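Local coordinates for protein MJ1225 (Methanocaldococcus jannaschii, PDB 3KH5), which is of unknown function but binds AMP and ADP through four CBS domains, and is probably an archaeal homologue of the gamma subunit of AMP-activated protein kinase, at residues R134-A139 with D274-F279; E108-L111 with G117-I120; I234-G239 with K243-I248. One frame throughout, in Å; residues are numbered along the deposited sequence.

Contact 1 (R134-A139 with D274-F279). With ADP (adenosine-5'-diphosphate), chain B; ADP (adenosine-5'-diphosphate), chain E.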
loop_
_atom_site.group_PDB
_atom_site.type_symbol
_atom_site.label_atom_id
_atom_site.label_comp_id
_atom_site.label_asym_id
_atom_site.label_seq_id
_atom_site.Cartn_x
_atom_site.Cartn_y
_atom_site.Cartn_z
ATOM N N ARG A 134 3.116 -4.231 -10.133
ATOM C CA ARG A 134 4.029 -5.382 -10.073
ATOM C C ARG A 134 3.746 -6.385 -11.196
ATOM O O ARG A 134 4.678 -6.886 -11.826
ATOM C CB ARG A 134 3.943 -6.077 -8.701
ATOM C CG ARG A 134 5.080 -7.077 -8.403
ATOM C CD ARG A 134 5.335 -7.287 -6.896
ATOM N NE ARG A 134 5.354 -6.023 -6.155
ATOM C CZ ARG A 134 4.687 -5.780 -5.027
ATOM N NH1 ARG A 134 3.957 -6.738 -4.451
ATOM N NH2 ARG A 134 4.771 -4.580 -4.457
ATOM N N ASP A 135 2.463 -6.669 -11.431
ATOM C CA ASP A 135 2.035 -7.592 -12.492
ATOM C C ASP A 135 2.591 -7.149 -13.842
ATOM O O ASP A 135 3.045 -7.973 -14.642
ATOM C CB ASP A 135 0.506 -7.636 -12.600
ATOM C CG ASP A 135 -0.165 -8.354 -11.440
ATOM O OD1 ASP A 135 0.473 -9.203 -10.779
ATOM O OD2 ASP A 135 -1.362 -8.075 -11.203
ATOM N N VAL A 136 2.536 -5.840 -14.085
ATOM C CA VAL A 136 3.000 -5.243 -15.339
ATOM C C VAL A 136 4.526 -5.248 -15.446
ATOM O O VAL A 136 5.076 -5.622 -16.485
ATOM C CB VAL A 136 2.446 -3.803 -15.533
ATOM C CG1 VAL A 136 2.969 -3.181 -16.823
ATOM C CG2 VAL A 136 0.922 -3.811 -15.544
ATOM N N ILE A 137 5.205 -4.834 -14.380
ATOM C CA ILE A 137 6.664 -4.840 -14.367
ATOM C C ILE A 137 7.191 -6.261 -14.581
ATOM O O ILE A 137 8.157 -6.466 -15.325
ATOM C CB ILE A 137 7.224 -4.255 -13.051
ATOM C CG1 ILE A 137 6.893 -2.760 -12.949
ATOM C CG2 ILE A 137 8.742 -4.466 -12.969
ATOM C CD1 ILE A 137 7.226 -2.134 -11.607
ATOM N N ARG A 138 6.547 -7.230 -13.927
ATOM C CA ARG A 138 6.884 -8.646 -14.073
ATOM C C ARG A 138 6.727 -9.090 -15.525
ATOM O O ARG A 138 7.578 -9.810 -16.051
ATOM C CB ARG A 138 6.021 -9.514 -13.143
ATOM C CG ARG A 138 6.450 -10.979 -13.051
ATOM C CD ARG A 138 5.630 -11.763 -12.025
ATOM N NE ARG A 138 6.039 -11.483 -10.647
ATOM C CZ ARG A 138 5.304 -10.826 -9.752
ATOM N NH1 ARG A 138 4.097 -10.374 -10.070
ATOM N NH2 ARG A 138 5.776 -10.626 -8.528
ATOM N N ALA A 139 5.648 -8.649 -16.167
ATOM C CA ALA A 139 5.389 -9.003 -17.558
ATOM C C ALA A 139 6.376 -8.356 -18.529
ATOM O O ALA A 139 6.694 -8.940 -19.564
ATOM C CB ALA A 139 3.954 -8.650 -17.941
ATOM N N ASP A 274 7.599 4.552 -10.425
ATOM C CA ASP A 274 8.750 5.172 -11.085
ATOM C C ASP A 274 9.361 4.283 -12.156
ATOM O O ASP A 274 9.762 4.771 -13.214
ATOM C CB ASP A 274 9.845 5.494 -10.075
ATOM C CG ASP A 274 9.422 6.533 -9.073
ATOM O OD1 ASP A 274 8.742 7.504 -9.469
ATOM O OD2 ASP A 274 9.784 6.380 -7.890
ATOM N N VAL A 275 9.472 2.988 -11.855
ATOM C CA VAL A 275 9.960 2.001 -12.819
ATOM C C VAL A 275 9.099 2.037 -14.074
ATOM O O VAL A 275 9.621 2.029 -15.189
ATOM C CB VAL A 275 9.986 0.561 -12.226
ATOM C CG1 VAL A 275 10.279 -0.480 -13.306
ATOM C CG2 VAL A 275 11.014 0.461 -11.113
ATOM N N LEU A 276 7.784 2.103 -13.887
ATOM C CA LEU A 276 6.864 2.118 -15.014
ATOM C C LEU A 276 6.973 3.369 -15.891
ATOM O O LEU A 276 6.459 3.380 -17.010
ATOM C CB LEU A 276 5.417 1.889 -14.556
ATOM C CG LEU A 276 4.965 0.475 -14.164
ATOM C CD1 LEU A 276 3.519 0.525 -13.698
ATOM C CD2 LEU A 276 5.115 -0.511 -15.317
ATOM N N LYS A 277 7.652 4.410 -15.406
ATOM C CA LYS A 277 7.881 5.606 -16.226
ATOM C C LYS A 277 8.829 5.331 -17.399
ATOM O O LYS A 277 8.885 6.117 -18.349
ATOM C CB LYS A 277 8.392 6.773 -15.383
ATOM C CG LYS A 277 7.382 7.321 -14.391
ATOM C CD LYS A 277 8.088 8.212 -13.383
ATOM C CE LYS A 277 7.132 8.758 -12.336
ATOM N NZ LYS A 277 7.851 9.568 -11.307
ATOM N N TYR A 278 9.565 4.215 -17.322
ATOM C CA TYR A 278 10.361 3.714 -18.450
ATOM C C TYR A 278 9.478 3.482 -19.671
ATOM O O TYR A 278 9.894 3.757 -20.796
ATOM C CB TYR A 278 11.101 2.415 -18.088
ATOM C CG TYR A 278 12.035 1.890 -19.173
ATOM C CD1 TYR A 278 13.311 2.426 -19.340
ATOM C CD2 TYR A 278 11.645 0.854 -20.025
ATOM C CE1 TYR A 278 14.169 1.954 -20.328
ATOM C CE2 TYR A 278 12.502 0.372 -21.019
ATOM C CZ TYR A 278 13.764 0.928 -21.160
ATOM O OH TYR A 278 14.619 0.464 -22.134
ATOM N N PHE A 279 8.263 2.982 -19.446
ATOM C CA PHE A 279 7.340 2.652 -20.535
ATOM C C PHE A 279 6.299 3.740 -20.812
ATOM O O PHE A 279 5.331 3.503 -21.539
ATOM C CB PHE A 279 6.641 1.310 -20.269
ATOM C CG PHE A 279 7.588 0.156 -20.084
ATOM C CD1 PHE A 279 7.983 -0.623 -21.171
ATOM C CD2 PHE A 279 8.088 -0.154 -18.821
ATOM C CE1 PHE A 279 8.865 -1.694 -21.001
ATOM C CE2 PHE A 279 8.971 -1.219 -18.640
ATOM C CZ PHE A 279 9.359 -1.992 -19.733
HETATM P PB ADP B . -1.125 -4.557 -3.110
HETATM O O1B ADP B . -1.436 -5.799 -2.365
HETATM O O2B ADP B . 0.101 -3.740 -2.426
HETATM O O3B ADP B . -2.335 -3.509 -3.115
HETATM P PA ADP B . 0.802 -5.276 -4.966
HETATM O O1A ADP B . 1.620 -5.818 -3.834
HETATM O O2A ADP B . 1.060 -5.819 -6.494
HETATM O O3A ADP B . -0.736 -4.812 -4.650
HETATM O "O5'" ADP B . -0.012 -6.712 -4.933
HETATM C "C5'" ADP B . 0.491 -7.974 -4.388
HETATM C "C4'" ADP B . 0.393 -9.151 -5.407
HETATM O "O4'" ADP B . -0.765 -10.023 -5.208
HETATM C "C3'" ADP B . 0.285 -8.566 -6.818
HETATM O "O3'" ADP B . 1.210 -9.229 -7.704
HETATM C "C2'" ADP B . -1.158 -8.796 -7.256
HETATM O "O2'" ADP B . -1.117 -9.426 -8.539
HETATM C "C1'" ADP B . -1.783 -9.755 -6.225
HETATM N N9 ADP B . -3.033 -9.274 -5.508
HETATM C C8 ADP B . -3.212 -8.083 -4.927
HETATM N N7 ADP B . -4.431 -8.025 -4.385
HETATM C C5 ADP B . -5.039 -9.185 -4.613
HETATM C C6 ADP B . -6.296 -9.703 -4.297
HETATM N N6 ADP B . -7.180 -8.975 -3.618
HETATM N N1 ADP B . -6.605 -10.954 -4.690
HETATM C C2 ADP B . -5.733 -11.689 -5.372
HETATM N N3 ADP B . -4.529 -11.223 -5.686
HETATM C C4 ADP B . -4.153 -9.980 -5.328
HETATM P PB ADP E . 4.273 4.133 -2.273
HETATM O O1B ADP E . 4.430 2.692 -2.599
HETATM O O2B ADP E . 5.199 4.588 -0.988
HETATM O O3B ADP E . 2.760 4.553 -1.879
HETATM P PA ADP E . 3.989 5.266 -4.905
HETATM O O1A ADP E . 4.314 4.290 -5.973
HETATM O O2A ADP E . 2.414 5.405 -4.590
HETATM O O3A ADP E . 4.767 5.017 -3.508
HETATM O "O5'" ADP E . 4.610 6.695 -5.229
HETATM C "C5'" ADP E . 4.148 7.560 -6.283
HETATM C "C4'" ADP E . 5.270 8.611 -6.498
HETATM O "O4'" ADP E . 5.581 9.203 -5.194
HETATM C "C3'" ADP E . 6.573 7.985 -7.026
HETATM O "O3'" ADP E . 7.224 8.908 -7.906
HETATM C "C2'" ADP E . 7.412 7.769 -5.763
HETATM O "O2'" ADP E . 8.821 7.839 -6.045
HETATM C "C1'" ADP E . 6.972 8.931 -4.859
HETATM N N9 ADP E . 7.134 8.565 -3.407
HETATM C C8 ADP E . 6.818 7.403 -2.823
HETATM N N7 ADP E . 7.117 7.453 -1.524
HETATM C C5 ADP E . 7.630 8.648 -1.269
HETATM C C6 ADP E . 8.114 9.263 -0.117
HETATM N N6 ADP E . 8.121 8.621 1.051
HETATM N N1 ADP E . 8.572 10.522 -0.207
HETATM C C2 ADP E . 8.571 11.169 -1.369
HETATM N N3 ADP E . 8.114 10.607 -2.483
HETATM C C4 ADP E . 7.640 9.353 -2.465
#

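Contact 2 (E108-L111 with G117-I120). With ADP (adenosine-5'-diphosphate), chain D.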
loop_
_atom_site.group_PDB
_atom_site.type_symbol
_atom_site.label_atom_id
_atom_site.label_comp_id
_atom_site.label_asym_id
_atom_site.label_seq_id
_atom_site.Cartn_x
_atom_site.Cartn_y
_atom_site.Cartn_z
ATOM N N GLU A 108 -0.916 4.042 -18.181
ATOM C CA GLU A 108 -1.335 5.439 -18.073
ATOM C C GLU A 108 -2.200 5.674 -16.830
ATOM O O GLU A 108 -2.110 6.726 -16.196
ATOM C CB GLU A 108 -2.075 5.891 -19.333
ATOM C CG GLU A 108 -2.282 7.400 -19.416
ATOM C CD GLU A 108 -3.055 7.829 -20.649
ATOM O OE1 GLU A 108 -2.675 8.851 -21.259
ATOM O OE2 GLU A 108 -4.040 7.150 -21.016
ATOM N N THR A 109 -3.032 4.688 -16.497
ATOM C CA THR A 109 -3.887 4.752 -15.315
ATOM C C THR A 109 -3.037 4.801 -14.047
ATOM O O THR A 109 -3.240 5.668 -13.197
ATOM C CB THR A 109 -4.868 3.556 -15.268
ATOM O OG1 THR A 109 -5.767 3.636 -16.380
ATOM C CG2 THR A 109 -5.681 3.553 -13.979
ATOM N N PHE A 110 -2.075 3.885 -13.939
ATOM C CA PHE A 110 -1.194 3.828 -12.774
ATOM C C PHE A 110 -0.376 5.107 -12.624
ATOM O O PHE A 110 -0.184 5.610 -11.514
ATOM C CB PHE A 110 -0.238 2.632 -12.865
ATOM C CG PHE A 110 -0.915 1.290 -12.790
ATOM C CD1 PHE A 110 -2.089 1.115 -12.062
ATOM C CD2 PHE A 110 -0.354 0.186 -13.427
ATOM C CE1 PHE A 110 -2.703 -0.130 -11.991
ATOM C CE2 PHE A 110 -0.956 -1.066 -13.357
ATOM C CZ PHE A 110 -2.132 -1.223 -12.639
ATOM N N LEU A 111 0.098 5.626 -13.756
ATOM C CA LEU A 111 0.974 6.794 -13.782
ATOM C C LEU A 111 0.272 8.135 -13.539
ATOM O O LEU A 111 0.876 9.054 -12.980
ATOM C CB LEU A 111 1.736 6.850 -15.112
ATOM C CG LEU A 111 3.129 6.226 -15.270
ATOM C CD1 LEU A 111 3.275 4.878 -14.566
ATOM C CD2 LEU A 111 3.465 6.104 -16.750
ATOM N N GLY A 117 -3.032 -0.428 -8.274
ATOM C CA GLY A 117 -3.772 -1.648 -8.609
ATOM C C GLY A 117 -5.191 -1.274 -8.979
ATOM O O GLY A 117 -5.758 -0.338 -8.409
ATOM N N ALA A 118 -5.766 -1.992 -9.939
ATOM C CA ALA A 118 -7.109 -1.682 -10.430
ATOM C C ALA A 118 -7.913 -2.941 -10.738
ATOM O O ALA A 118 -7.424 -3.821 -11.453
ATOM C CB ALA A 118 -7.030 -0.787 -11.668
ATOM N N PRO A 119 -9.146 -3.033 -10.203
ATOM C CA PRO A 119 -10.040 -4.121 -10.582
ATOM C C PRO A 119 -10.307 -4.098 -12.087
ATOM O O PRO A 119 -10.430 -3.023 -12.681
ATOM C CB PRO A 119 -11.327 -3.800 -9.811
ATOM C CG PRO A 119 -10.879 -2.984 -8.653
ATOM C CD PRO A 119 -9.772 -2.141 -9.207
ATOM N N ILE A 120 -10.352 -5.274 -12.698
ATOM C CA ILE A 120 -10.752 -5.387 -14.094
ATOM C C ILE A 120 -12.198 -5.849 -14.088
ATOM O O ILE A 120 -12.531 -6.855 -13.454
ATOM C CB ILE A 120 -9.854 -6.364 -14.878
ATOM C CG1 ILE A 120 -8.426 -5.812 -14.958
ATOM C CG2 ILE A 120 -10.394 -6.587 -16.292
ATOM C CD1 ILE A 120 -7.355 -6.890 -15.008
HETATM P PB ADP D . -2.054 2.439 -4.129
HETATM O O1B ADP D . -1.195 3.620 -4.427
HETATM O O2B ADP D . -1.164 1.154 -3.674
HETATM O O3B ADP D . -2.940 1.932 -5.385
HETATM P PA ADP D . -2.590 2.532 -1.536
HETATM O O1A ADP D . -1.984 3.627 -0.745
HETATM O O2A ADP D . -3.290 1.332 -0.684
HETATM O O3A ADP D . -3.140 2.711 -3.011
HETATM O "O5'" ADP D . -4.036 3.265 -1.227
HETATM C "C5'" ADP D . -4.251 4.711 -1.184
HETATM C "C4'" ADP D . -5.758 5.087 -1.330
HETATM O "O4'" ADP D . -6.143 4.849 -2.722
HETATM C "C3'" ADP D . -6.733 4.274 -0.451
HETATM O "O3'" ADP D . -7.752 5.152 0.044
HETATM C "C2'" ADP D . -7.314 3.248 -1.430
HETATM O "O2'" ADP D . -8.638 2.831 -1.060
HETATM C "C1'" ADP D . -7.350 4.048 -2.727
HETATM N N9 ADP D . -7.328 3.146 -3.917
HETATM C C8 ADP D . -6.498 2.132 -4.191
HETATM N N7 ADP D . -6.832 1.594 -5.371
HETATM C C5 ADP D . -7.876 2.270 -5.841
HETATM C C6 ADP D . -8.652 2.189 -6.990
HETATM N N6 ADP D . -8.408 1.266 -7.916
HETATM N N1 ADP D . -9.662 3.063 -7.148
HETATM C C2 ADP D . -9.926 3.993 -6.238
HETATM N N3 ADP D . -9.204 4.097 -5.133
HETATM C C4 ADP D . -8.183 3.253 -4.917
#

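Contact 3 (I234-G239 with K243-I248). With AMP (adenosine monophosphate), chain C.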
loop_
_atom_site.group_PDB
_atom_site.type_symbol
_atom_site.label_atom_id
_atom_site.label_comp_id
_atom_site.label_asym_id
_atom_site.label_seq_id
_atom_site.Cartn_x
_atom_site.Cartn_y
_atom_site.Cartn_z
ATOM N N ILE A 234 16.432 -2.850 2.166
ATOM C CA ILE A 234 16.947 -3.059 0.819
ATOM C C ILE A 234 16.922 -1.704 0.117
ATOM O O ILE A 234 15.859 -1.088 -0.029
ATOM C CB ILE A 234 16.111 -4.103 0.046
ATOM C CG1 ILE A 234 16.192 -5.466 0.745
ATOM C CG2 ILE A 234 16.590 -4.212 -1.403
ATOM C CD1 ILE A 234 15.079 -6.422 0.388
ATOM N N THR A 235 18.101 -1.245 -0.296
ATOM C CA THR A 235 18.288 0.099 -0.840
ATOM C C THR A 235 18.775 0.054 -2.285
ATOM O O THR A 235 19.251 -0.983 -2.752
ATOM C CB THR A 235 19.321 0.896 -0.005
ATOM O OG1 THR A 235 20.601 0.254 -0.078
ATOM C CG2 THR A 235 18.890 0.987 1.448
ATOM N N ALA A 236 18.642 1.172 -2.992
ATOM C CA ALA A 236 19.288 1.342 -4.289
ATOM C C ALA A 236 20.347 2.433 -4.160
ATOM O O ALA A 236 20.437 3.090 -3.119
ATOM C CB ALA A 236 18.262 1.697 -5.358
ATOM N N LYS A 237 21.167 2.611 -5.189
ATOM C CA LYS A 237 22.105 3.730 -5.222
ATOM C C LYS A 237 22.221 4.245 -6.646
ATOM O O LYS A 237 21.986 3.500 -7.599
ATOM C CB LYS A 237 23.482 3.354 -4.633
ATOM C CG LYS A 237 24.185 2.162 -5.295
ATOM C CD LYS A 237 25.669 2.052 -4.912
ATOM C CE LYS A 237 25.899 1.264 -3.620
ATOM N NZ LYS A 237 25.975 2.157 -2.405
ATOM N N GLU A 238 22.559 5.525 -6.786
ATOM C CA GLU A 238 22.753 6.125 -8.100
ATOM C C GLU A 238 23.740 5.286 -8.898
ATOM O O GLU A 238 24.755 4.820 -8.357
ATOM C CB GLU A 238 23.231 7.574 -7.980
ATOM C CG GLU A 238 22.109 8.553 -7.644
ATOM C CD GLU A 238 22.579 9.992 -7.539
ATOM O OE1 GLU A 238 23.384 10.297 -6.632
ATOM O OE2 GLU A 238 22.131 10.822 -8.357
ATOM N N GLY A 239 23.425 5.070 -10.171
ATOM C CA GLY A 239 24.251 4.218 -11.014
ATOM C C GLY A 239 23.702 2.815 -11.225
ATOM O O GLY A 239 24.084 2.148 -12.188
ATOM N N LYS A 243 16.762 -2.324 -14.620
ATOM C CA LYS A 243 16.328 -3.716 -14.704
ATOM C C LYS A 243 16.668 -4.508 -13.444
ATOM O O LYS A 243 15.861 -5.326 -13.005
ATOM C CB LYS A 243 16.875 -4.417 -15.957
ATOM C CG LYS A 243 16.369 -5.857 -16.128
ATOM C CD LYS A 243 16.602 -6.396 -17.536
ATOM C CE LYS A 243 16.603 -7.938 -17.511
ATOM N NZ LYS A 243 16.859 -8.506 -18.865
ATOM N N LYS A 244 17.846 -4.276 -12.867
ATOM C CA LYS A 244 18.219 -4.937 -11.614
ATOM C C LYS A 244 17.244 -4.552 -10.500
ATOM O O LYS A 244 16.712 -5.424 -9.804
ATOM C CB LYS A 244 19.666 -4.605 -11.223
ATOM C CG LYS A 244 19.989 -4.846 -9.738
ATOM C CD LYS A 244 21.415 -4.413 -9.409
ATOM C CE LYS A 244 21.585 -4.189 -7.906
ATOM N NZ LYS A 244 21.562 -5.464 -7.133
ATOM N N ILE A 245 17.008 -3.248 -10.355
ATOM C CA ILE A 245 16.081 -2.735 -9.346
ATOM C C ILE A 245 14.658 -3.274 -9.545
ATOM O O ILE A 245 14.066 -3.812 -8.598
ATOM C CB ILE A 245 16.128 -1.183 -9.249
ATOM C CG1 ILE A 245 17.510 -0.712 -8.768
ATOM C CG2 ILE A 245 15.018 -0.643 -8.346
ATOM C CD1 ILE A 245 18.057 -1.430 -7.523
ATOM N N ALA A 246 14.130 -3.159 -10.767
ATOM C CA ALA A 246 12.812 -3.714 -11.112
ATOM C C ALA A 246 12.692 -5.197 -10.758
ATOM O O ALA A 246 11.663 -5.635 -10.237
ATOM C CB ALA A 246 12.505 -3.493 -12.588
ATOM N N GLU A 247 13.748 -5.959 -11.034
ATOM C CA GLU A 247 13.762 -7.389 -10.731
ATOM C C GLU A 247 13.721 -7.667 -9.226
ATOM O O GLU A 247 13.007 -8.566 -8.777
ATOM C CB GLU A 247 14.981 -8.055 -11.364
ATOM C CG GLU A 247 15.056 -9.565 -11.161
ATOM C CD GLU A 247 16.248 -10.185 -11.863
ATOM O OE1 GLU A 247 16.080 -11.261 -12.474
ATOM O OE2 GLU A 247 17.350 -9.594 -11.821
ATOM N N ILE A 248 14.495 -6.898 -8.458
ATOM C CA ILE A 248 14.475 -6.998 -6.998
ATOM C C ILE A 248 13.064 -6.782 -6.433
ATOM O O ILE A 248 12.618 -7.552 -5.584
ATOM C CB ILE A 248 15.506 -6.042 -6.343
ATOM C CG1 ILE A 248 16.921 -6.618 -6.508
ATOM C CG2 ILE A 248 15.214 -5.849 -4.847
ATOM C CD1 ILE A 248 18.008 -5.551 -6.536
HETATM P P AMP C . 4.859 -3.486 1.818
HETATM O O1P AMP C . 3.899 -4.502 1.316
HETATM O O2P AMP C . 4.086 -2.182 2.377
HETATM O O3P AMP C . 5.833 -2.926 0.648
HETATM O "O5'" AMP C . 5.791 -4.001 3.017
HETATM C "C5'" AMP C . 5.796 -5.369 3.493
HETATM C "C4'" AMP C . 6.986 -5.583 4.431
HETATM O "O4'" AMP C . 8.168 -5.316 3.623
HETATM C "C3'" AMP C . 6.917 -4.500 5.525
HETATM O "O3'" AMP C . 7.314 -5.041 6.802
HETATM C "C2'" AMP C . 7.939 -3.467 5.056
HETATM O "O2'" AMP C . 8.546 -2.822 6.181
HETATM C "C1'" AMP C . 8.958 -4.329 4.303
HETATM N N9 AMP C . 9.721 -3.555 3.280
HETATM C C8 AMP C . 9.213 -2.762 2.331
HETATM N N7 AMP C . 10.201 -2.239 1.605
HETATM C C5 AMP C . 11.343 -2.703 2.099
HETATM C C6 AMP C . 12.675 -2.515 1.761
HETATM N N6 AMP C . 13.002 -1.717 0.746
HETATM N N1 AMP C . 13.622 -3.152 2.475
HETATM C C2 AMP C . 13.303 -3.952 3.489
HETATM N N3 AMP C . 12.039 -4.153 3.836
HETATM C C4 AMP C . 11.045 -3.544 3.160
#

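Contact 1 (R134-A139 with D274-F279)
Val136 and Ile137 of one CBS repeat pack against Val275 and Leu276 of another, joining the helices 133-140 and 272-275 that follow the last strands of their repeats. The contact is apolar throughout. Leu276 sends CD2 between the two residues of the first helix, 3.7 Å from Val136 CG1 and equally far from Ile137 CG1. Ile137 stretches past it: with its chain extended beyond CG1 (chi2 172°), CD1 ends 3.9 Å from Val275 CG1, the two side chains crossing at about a right angle. Branched aliphatic residues suit this buried seam because their methyls fill it from several directions, and Phe110 and Ala246 add to the packing around it.

The polar side chains Arg134, Asp135 and Asp274 turn instead to the nucleotides. Asp135 OD1 accepts a hydrogen bond from O3' of one ADP, whose O1A receives a weak, bent bond from Arg134 NH1; Glu272 pairs with NE of the same arginine. On the partner helix, Asp274 grips a second ADP with both carboxylate oxygens, and an alanine there would probably leave the ribose hydroxyls without their acceptors and Lys277 without its salt-bridge mate. Lys277 NZ meets Asp274 OD1 at 2.9 Å, nearly in line with the C-O bond. That same OD1 takes the O3' bond at 2.6 Å, while OD2 takes O2' at 2.5 Å.

Contact 2 (E108-L111 with G117-I120)
The Phe110 ring presents its CE1 corner to the start of strand 117-121. At its edge, near the ring plane, lies the backbone N of Ala118, 4.1 Å from Phe110 CE1; the N of Gly117 comes in obliquely, 3.7 Å from the same carbon. Ala118 CB, directed at the helix, makes the looser apolar touch, 4.4 Å from Phe110 CE1. The ring reaches the strand because CG stands beside the backbone N and anti to the carbonyl carbon (chi1 -66°), which carries it off the helix toward the sheet. Elsewhere the ring packs on Ile131 of the neighbouring strand 127-132 and on Glu133 and Val136 of helix 133-140, and is buried.

The arrangement belongs to a beta-alpha-beta unit, in which helix 103-112 links strand 97-98 to the parallel strand 117-121 and covers one side of the sheet. A large aromatic on the helix suits a small residue on the strand: the methyl of Ala118 is all the side chain that meets the ring here, while the N and CA of Gly117 lie near CE1.

From Gly117 the backbone also serves a bound ADP. Its carbonyl O accepts a hydrogen bond from N6 of the adenine at 3.1 Å with an N-H...O angle of 153°, and Pro119 CD lies 3.9 Å from that amino nitrogen. The strand thus divides its chemistry, offering a methyl and backbone nitrogens to Phe110 and a carbonyl acceptor to the ADP; this acceptor suits the amino group of adenine and so probably contributes to recognition of the base.

Contact 3 (I234-G239 with K243-I248)
Ala236 and Ile245 form the tight part of this contact, where Ala236 CB meets Ile245 CD1 at 3.8 Å. Both residues are buried, and the small methyl of the alanine lets the extended chain lie close to the helix. Ile245 folds its chain back at chi2 (-49°), which places the terminal CD1 at that methyl, while Leu257 of strand 256-260 and Ile150 also pack on the isoleucine. The backbone of Ala236 is held by hydrogen bonds to Pro258 and Val260 of the same strand.

Toward Ile234 the packing is looser and partly open to solvent. Ile234 CG2 and Ile248 CG2 touch at 4.1 Å as the two branched side chains pass at a slant, each offering the methyl that stands anti to its own backbone N. At the other end the chain is more polar: Lys237 directs its amine to Glu262 in a salt bridge, Glu238 pairs with Lys267, and Gly239 adopts a positive phi at which a side chain would jam against the preceding carbonyl.

Ile234 also reads the base of the bound AMP with its backbone. Its N donates to adenine N1 at 2.8 Å, nearly straight at 167°, and its O accepts from N6 at 3.0 Å and 173°. Such a paired grip on the adenine's N1 and N6 by an extended segment ahead of the helix is characteristic of nucleotide sites in CBS domains.

In the fold
Along the chain contact 2 comes first, within the second CBS repeat, and is complete before contact 1 begins; contact 3, in the fourth repeat, falls between the two halves of contact 1. Contact 1 itself joins the second and fourth repeats and lies between the other two, its centre 12 Å from that of contact 2 and 13 Å from that of contact 3. Phe110 and Leu111 pack on Leu276, and Ala246 on Val275 and Ile137, making a continuous apolar core of helices 103-112, 133-140, 242-252 and 272-275. Contacts 2 and 3 do not touch, their nearest atoms being about 13 Å apart. Separate nucleotide sites thus border one shared helical core.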